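Local coordinates for protein hydrolase, isochorismatase family (Pseudomonas putida KT2440, PDB 4H17) that probably acts as a hydrolase of the isochorismatase family, its natural substrate not established, at residues C129-H134 against A157-L163. Sequence-based numbering, arbitrary orientation.
Sequences CGFMSH and ASATRDL. With SO4 (sulfate ion), chain C; EDO (1,2-ethanediol), chain H.
G130 N donates to A157 O at 3.0 Å, and in the conformer described S158 OG, swung anti to its own backbone N (chi1 177°), donates to G130 O at 2.7 Å. Beyond this parallel bridge S133 N reaches A159 O at 2.9 Å from well above the carbonyl plane, while M132 CA brings a CH...O contact to the same oxygen. H134 is held at its edge and over one face: ND1 makes a weak, bent bond (119°) to T160 OG1 near the ring plane, and L163 CD1 sits 4.0 Å from the ring centroid. With an alanine in place of H134, T160 OG1 and D185 of the second subunit, bonded to NE2, would probably lose this mate, and L163 its ring. The selenium of selenomethionine M132 lies at the edge of the R161 guanidinium, SE 3.4 Å from R161 NH1; R161 NH2 salt-bridges the same D185. The cis F131-M132 peptide, a non-proline feature of isochorismatase-like hydrolases, presents M132 N to a sulfate, probably from the crystallisation liquor, also held by H71, Y35, S135 and S136 in what is probably the active-site pocket. The contact closes the beta-alpha-beta unit of strand 125-131, helix 133-146 and strand 150-159, with helix 45-61 packed on F131 and helix 172-186 on S133.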
ATOM      1  N   CYS A 129     -14.559   0.693  -3.258  1.00 11.89           N
ATOM      2  CA  CYS A 129     -14.922   1.212  -1.966  1.00 12.76           C
ATOM      3  C   CYS A 129     -14.746   0.087  -0.944  1.00 12.23           C
ATOM      4  O   CYS A 129     -14.480  -1.048  -1.341  1.00 12.39           O
ATOM      5  CB  CYS A 129     -16.360   1.735  -1.998  1.00 15.48           C
ATOM      6  SG  CYS A 129     -17.609   0.484  -2.373  1.00 14.85           S
ATOM      7  N   GLY A 130     -14.912   0.436   0.324  1.00 11.54           N
ATOM      8  CA  GLY A 130     -14.898  -0.534   1.431  1.00 14.40           C
ATOM      9  C   GLY A 130     -13.785  -0.337   2.437  1.00 13.08           C
ATOM     10  O   GLY A 130     -13.304   0.785   2.663  1.00 14.09           O
ATOM     11  N   PHE A 131     -13.358  -1.434   3.038  1.00 11.50           N
ATOM     12  CA  PHE A 131     -12.709  -1.454   4.316  1.00 11.97           C
ATOM     13  C   PHE A 131     -11.616  -2.482   4.401  1.00 11.94           C
ATOM     14  O   PHE A 131     -11.715  -3.557   3.768  1.00 13.74           O
ATOM     15  CB  PHE A 131     -13.753  -1.783   5.413  1.00  9.41           C
ATOM     16  CG  PHE A 131     -15.005  -1.012   5.232  1.00 11.50           C
ATOM     17  CD1 PHE A 131     -15.038   0.348   5.517  1.00 11.95           C
ATOM     18  CD2 PHE A 131     -16.140  -1.634   4.811  1.00 14.44           C
ATOM     19  CE1 PHE A 131     -16.173   1.089   5.255  1.00 14.57           C
ATOM     20  CE2 PHE A 131     -17.319  -0.912   4.590  1.00 15.48           C
ATOM     21  CZ  PHE A 131     -17.344   0.462   4.844  1.00 14.88           C
HETATM   22  N   MSE A 132     -10.550  -2.226   5.196  1.00  9.45           N
HETATM   23  CA  MSE A 132     -10.153  -0.886   5.747  1.00 10.05           C
HETATM   24  C   MSE A 132      -9.346  -0.151   4.707  1.00 11.41           C
HETATM   25  O   MSE A 132      -8.656  -0.773   3.878  1.00  9.50           O
HETATM   26  CB  MSE A 132      -9.287  -1.086   6.993  1.00  9.99           C
HETATM   27  CG  MSE A 132     -10.033  -1.836   8.076  1.00 13.75           C
HETATM   28 SE   MSE A 132      -9.075  -2.021   9.765  0.75 12.12          SE
HETATM   29  CE  MSE A 132      -7.468  -2.983   9.121  1.00 16.02           C
ATOM     30  N   SER A 133      -9.438   1.162   4.708  1.00 10.90           N
ATOM     31  CA  SER A 133      -8.837   1.950   3.639  1.00 10.99           C
ATOM     32  C   SER A 133      -7.338   1.683   3.537  1.00 12.78           C
ATOM     33  O   SER A 133      -6.814   1.614   2.419  1.00 13.38           O
ATOM     34  CB  SER A 133      -9.113   3.449   3.811  1.00 11.95           C
ATOM     35  OG  SER A 133      -8.677   3.933   5.026  1.00 15.68           O
ATOM     36  N   HIS A 134      -6.642   1.562   4.662  1.00 11.17           N
ATOM     37  CA  HIS A 134      -5.159   1.477   4.670  1.00 11.38           C
ATOM     38  C   HIS A 134      -4.637   0.061   4.392  1.00 12.36           C
ATOM     39  O   HIS A 134      -3.440  -0.131   4.194  1.00 12.04           O
ATOM     40  CB  HIS A 134      -4.552   1.990   5.975  1.00 12.67           C
ATOM     41  CG  HIS A 134      -4.879   1.144   7.150  1.00 10.40           C
ATOM     42  ND1 HIS A 134      -6.124   1.138   7.731  1.00 10.51           N
ATOM     43  CD2 HIS A 134      -4.154   0.217   7.816  1.00 10.42           C
ATOM     44  CE1 HIS A 134      -6.158   0.248   8.700  1.00 11.33           C
ATOM     45  NE2 HIS A 134      -4.963  -0.293   8.803  1.00 10.24           N
ATOM     46  N   ALA A 157     -16.803   6.478   0.881  1.00 11.65           N
ATOM     47  CA  ALA A 157     -17.429   5.146   0.905  1.00 12.03           C
ATOM     48  C   ALA A 157     -16.389   4.124   1.381  1.00 12.49           C
ATOM     49  O   ALA A 157     -16.430   2.932   1.017  1.00 12.65           O
ATOM     50  CB  ALA A 157     -17.947   4.783  -0.451  1.00 13.55           C
ATOM     51  N   SER A 158     -15.456   4.606   2.176  0.80 10.34           N
ATOM     52  CA  SER A 158     -14.357   3.790   2.712  0.80 10.22           C
ATOM     53  C   SER A 158     -14.040   4.346   4.091  0.80 11.87           C
ATOM     54  O   SER A 158     -14.347   5.521   4.402  0.80 16.44           O
ATOM     55  CB  SER A 158     -13.171   3.819   1.751  0.80 10.13           C
ATOM     56  OG  SER A 158     -12.030   3.091   2.273  0.80 10.75           O
ATOM     57  N   ALA A 159     -13.430   3.534   4.948  1.00 11.78           N
ATOM     58  CA  ALA A 159     -13.125   3.943   6.284  1.00 12.72           C
ATOM     59  C   ALA A 159     -12.003   3.154   6.869  1.00  9.91           C
ATOM     60  O   ALA A 159     -11.625   2.087   6.367  1.00 10.96           O
ATOM     61  CB  ALA A 159     -14.359   3.825   7.178  1.00 14.15           C
ATOM     62  N   THR A 160     -11.511   3.652   7.980  1.00 10.87           N
ATOM     63  CA  THR A 160     -10.510   2.971   8.755  1.00 10.03           C
ATOM     64  C   THR A 160     -10.735   3.233  10.259  1.00 11.87           C
ATOM     65  O   THR A 160     -11.845   3.642  10.694  1.00 12.11           O
ATOM     66  CB  THR A 160      -9.112   3.344   8.252  1.00 12.71           C
ATOM     67  OG1 THR A 160      -8.128   2.563   8.942  1.00 12.95           O
ATOM     68  CG2 THR A 160      -8.839   4.795   8.444  1.00 12.51           C
ATOM     69  N   ARG A 161      -9.733   2.870  11.045  1.00 11.03           N
ATOM     70  CA  ARG A 161      -9.787   3.067  12.499  1.00 14.58           C
ATOM     71  C   ARG A 161      -8.546   3.803  13.034  1.00 12.13           C
ATOM     72  O   ARG A 161      -7.557   4.018  12.318  1.00 11.44           O
ATOM     73  CB  ARG A 161      -9.989   1.737  13.176  1.00 12.91           C
ATOM     74  CG  ARG A 161      -8.740   0.841  13.194  1.00 11.36           C
ATOM     75  CD  ARG A 161      -9.016  -0.557  13.745  1.00 11.89           C
ATOM     76  NE  ARG A 161      -7.811  -1.201  14.306  1.00 12.65           N
ATOM     77  CZ  ARG A 161      -6.793  -1.690  13.598  1.00 14.39           C
ATOM     78  NH1 ARG A 161      -6.799  -1.660  12.263  1.00 17.74           N
ATOM     79  NH2 ARG A 161      -5.767  -2.215  14.256  1.00 14.64           N
ATOM     80  N   ASP A 162      -8.630   4.250  14.291  1.00 12.31           N
ATOM     81  CA  ASP A 162      -7.483   4.780  14.986  1.00 12.90           C
ATOM     82  C   ASP A 162      -6.368   3.758  14.980  1.00 12.17           C
ATOM     83  O   ASP A 162      -6.587   2.589  15.329  1.00 11.76           O
ATOM     84  CB  ASP A 162      -7.799   5.107  16.452  1.00 15.88           C
ATOM     85  CG  ASP A 162      -8.756   6.285  16.653  1.00 18.69           C
ATOM     86  OD1 ASP A 162      -9.199   6.924  15.711  1.00 16.21           O
ATOM     87  OD2 ASP A 162      -9.052   6.565  17.833  1.00 21.56           O
ATOM     88  N   LEU A 163      -5.149   4.179  14.654  1.00 13.78           N
ATOM     89  CA  LEU A 163      -3.988   3.271  14.733  1.00 13.47           C
ATOM     90  C   LEU A 163      -2.915   3.699  15.697  1.00 13.28           C
ATOM     91  O   LEU A 163      -2.728   4.904  15.969  1.00 13.63           O
ATOM     92  CB  LEU A 163      -3.320   3.079  13.371  1.00 12.40           C
ATOM     93  CG  LEU A 163      -4.189   2.527  12.249  1.00 12.76           C
ATOM     94  CD1 LEU A 163      -3.421   2.527  10.939  1.00 11.24           C
ATOM     95  CD2 LEU A 163      -4.730   1.177  12.587  1.00 12.94           C
TER
HETATM   96  S   SO4 C 201      -8.604  -5.306   6.320  1.00 12.52           S
HETATM   97  O1  SO4 C 201      -9.078  -6.384   5.426  1.00 13.34           O
HETATM   98  O2  SO4 C 201      -8.442  -4.067   5.603  1.00 12.17           O
HETATM   99  O3  SO4 C 201      -7.267  -5.709   6.821  1.00 13.45           O
HETATM  100  O4  SO4 C 201      -9.443  -5.160   7.523  1.00 12.97           O
HETATM  101  C1  EDO H 206     -12.590   8.607   8.813  1.00 24.40           C
HETATM  102  O1  EDO H 206     -13.557   8.601   9.879  1.00 25.41           O
HETATM  103  C2  EDO H 206     -12.791   7.318   8.018  1.00 18.68           C
HETATM  104  O2  EDO H 206     -12.542   6.149   8.801  1.00 17.07           O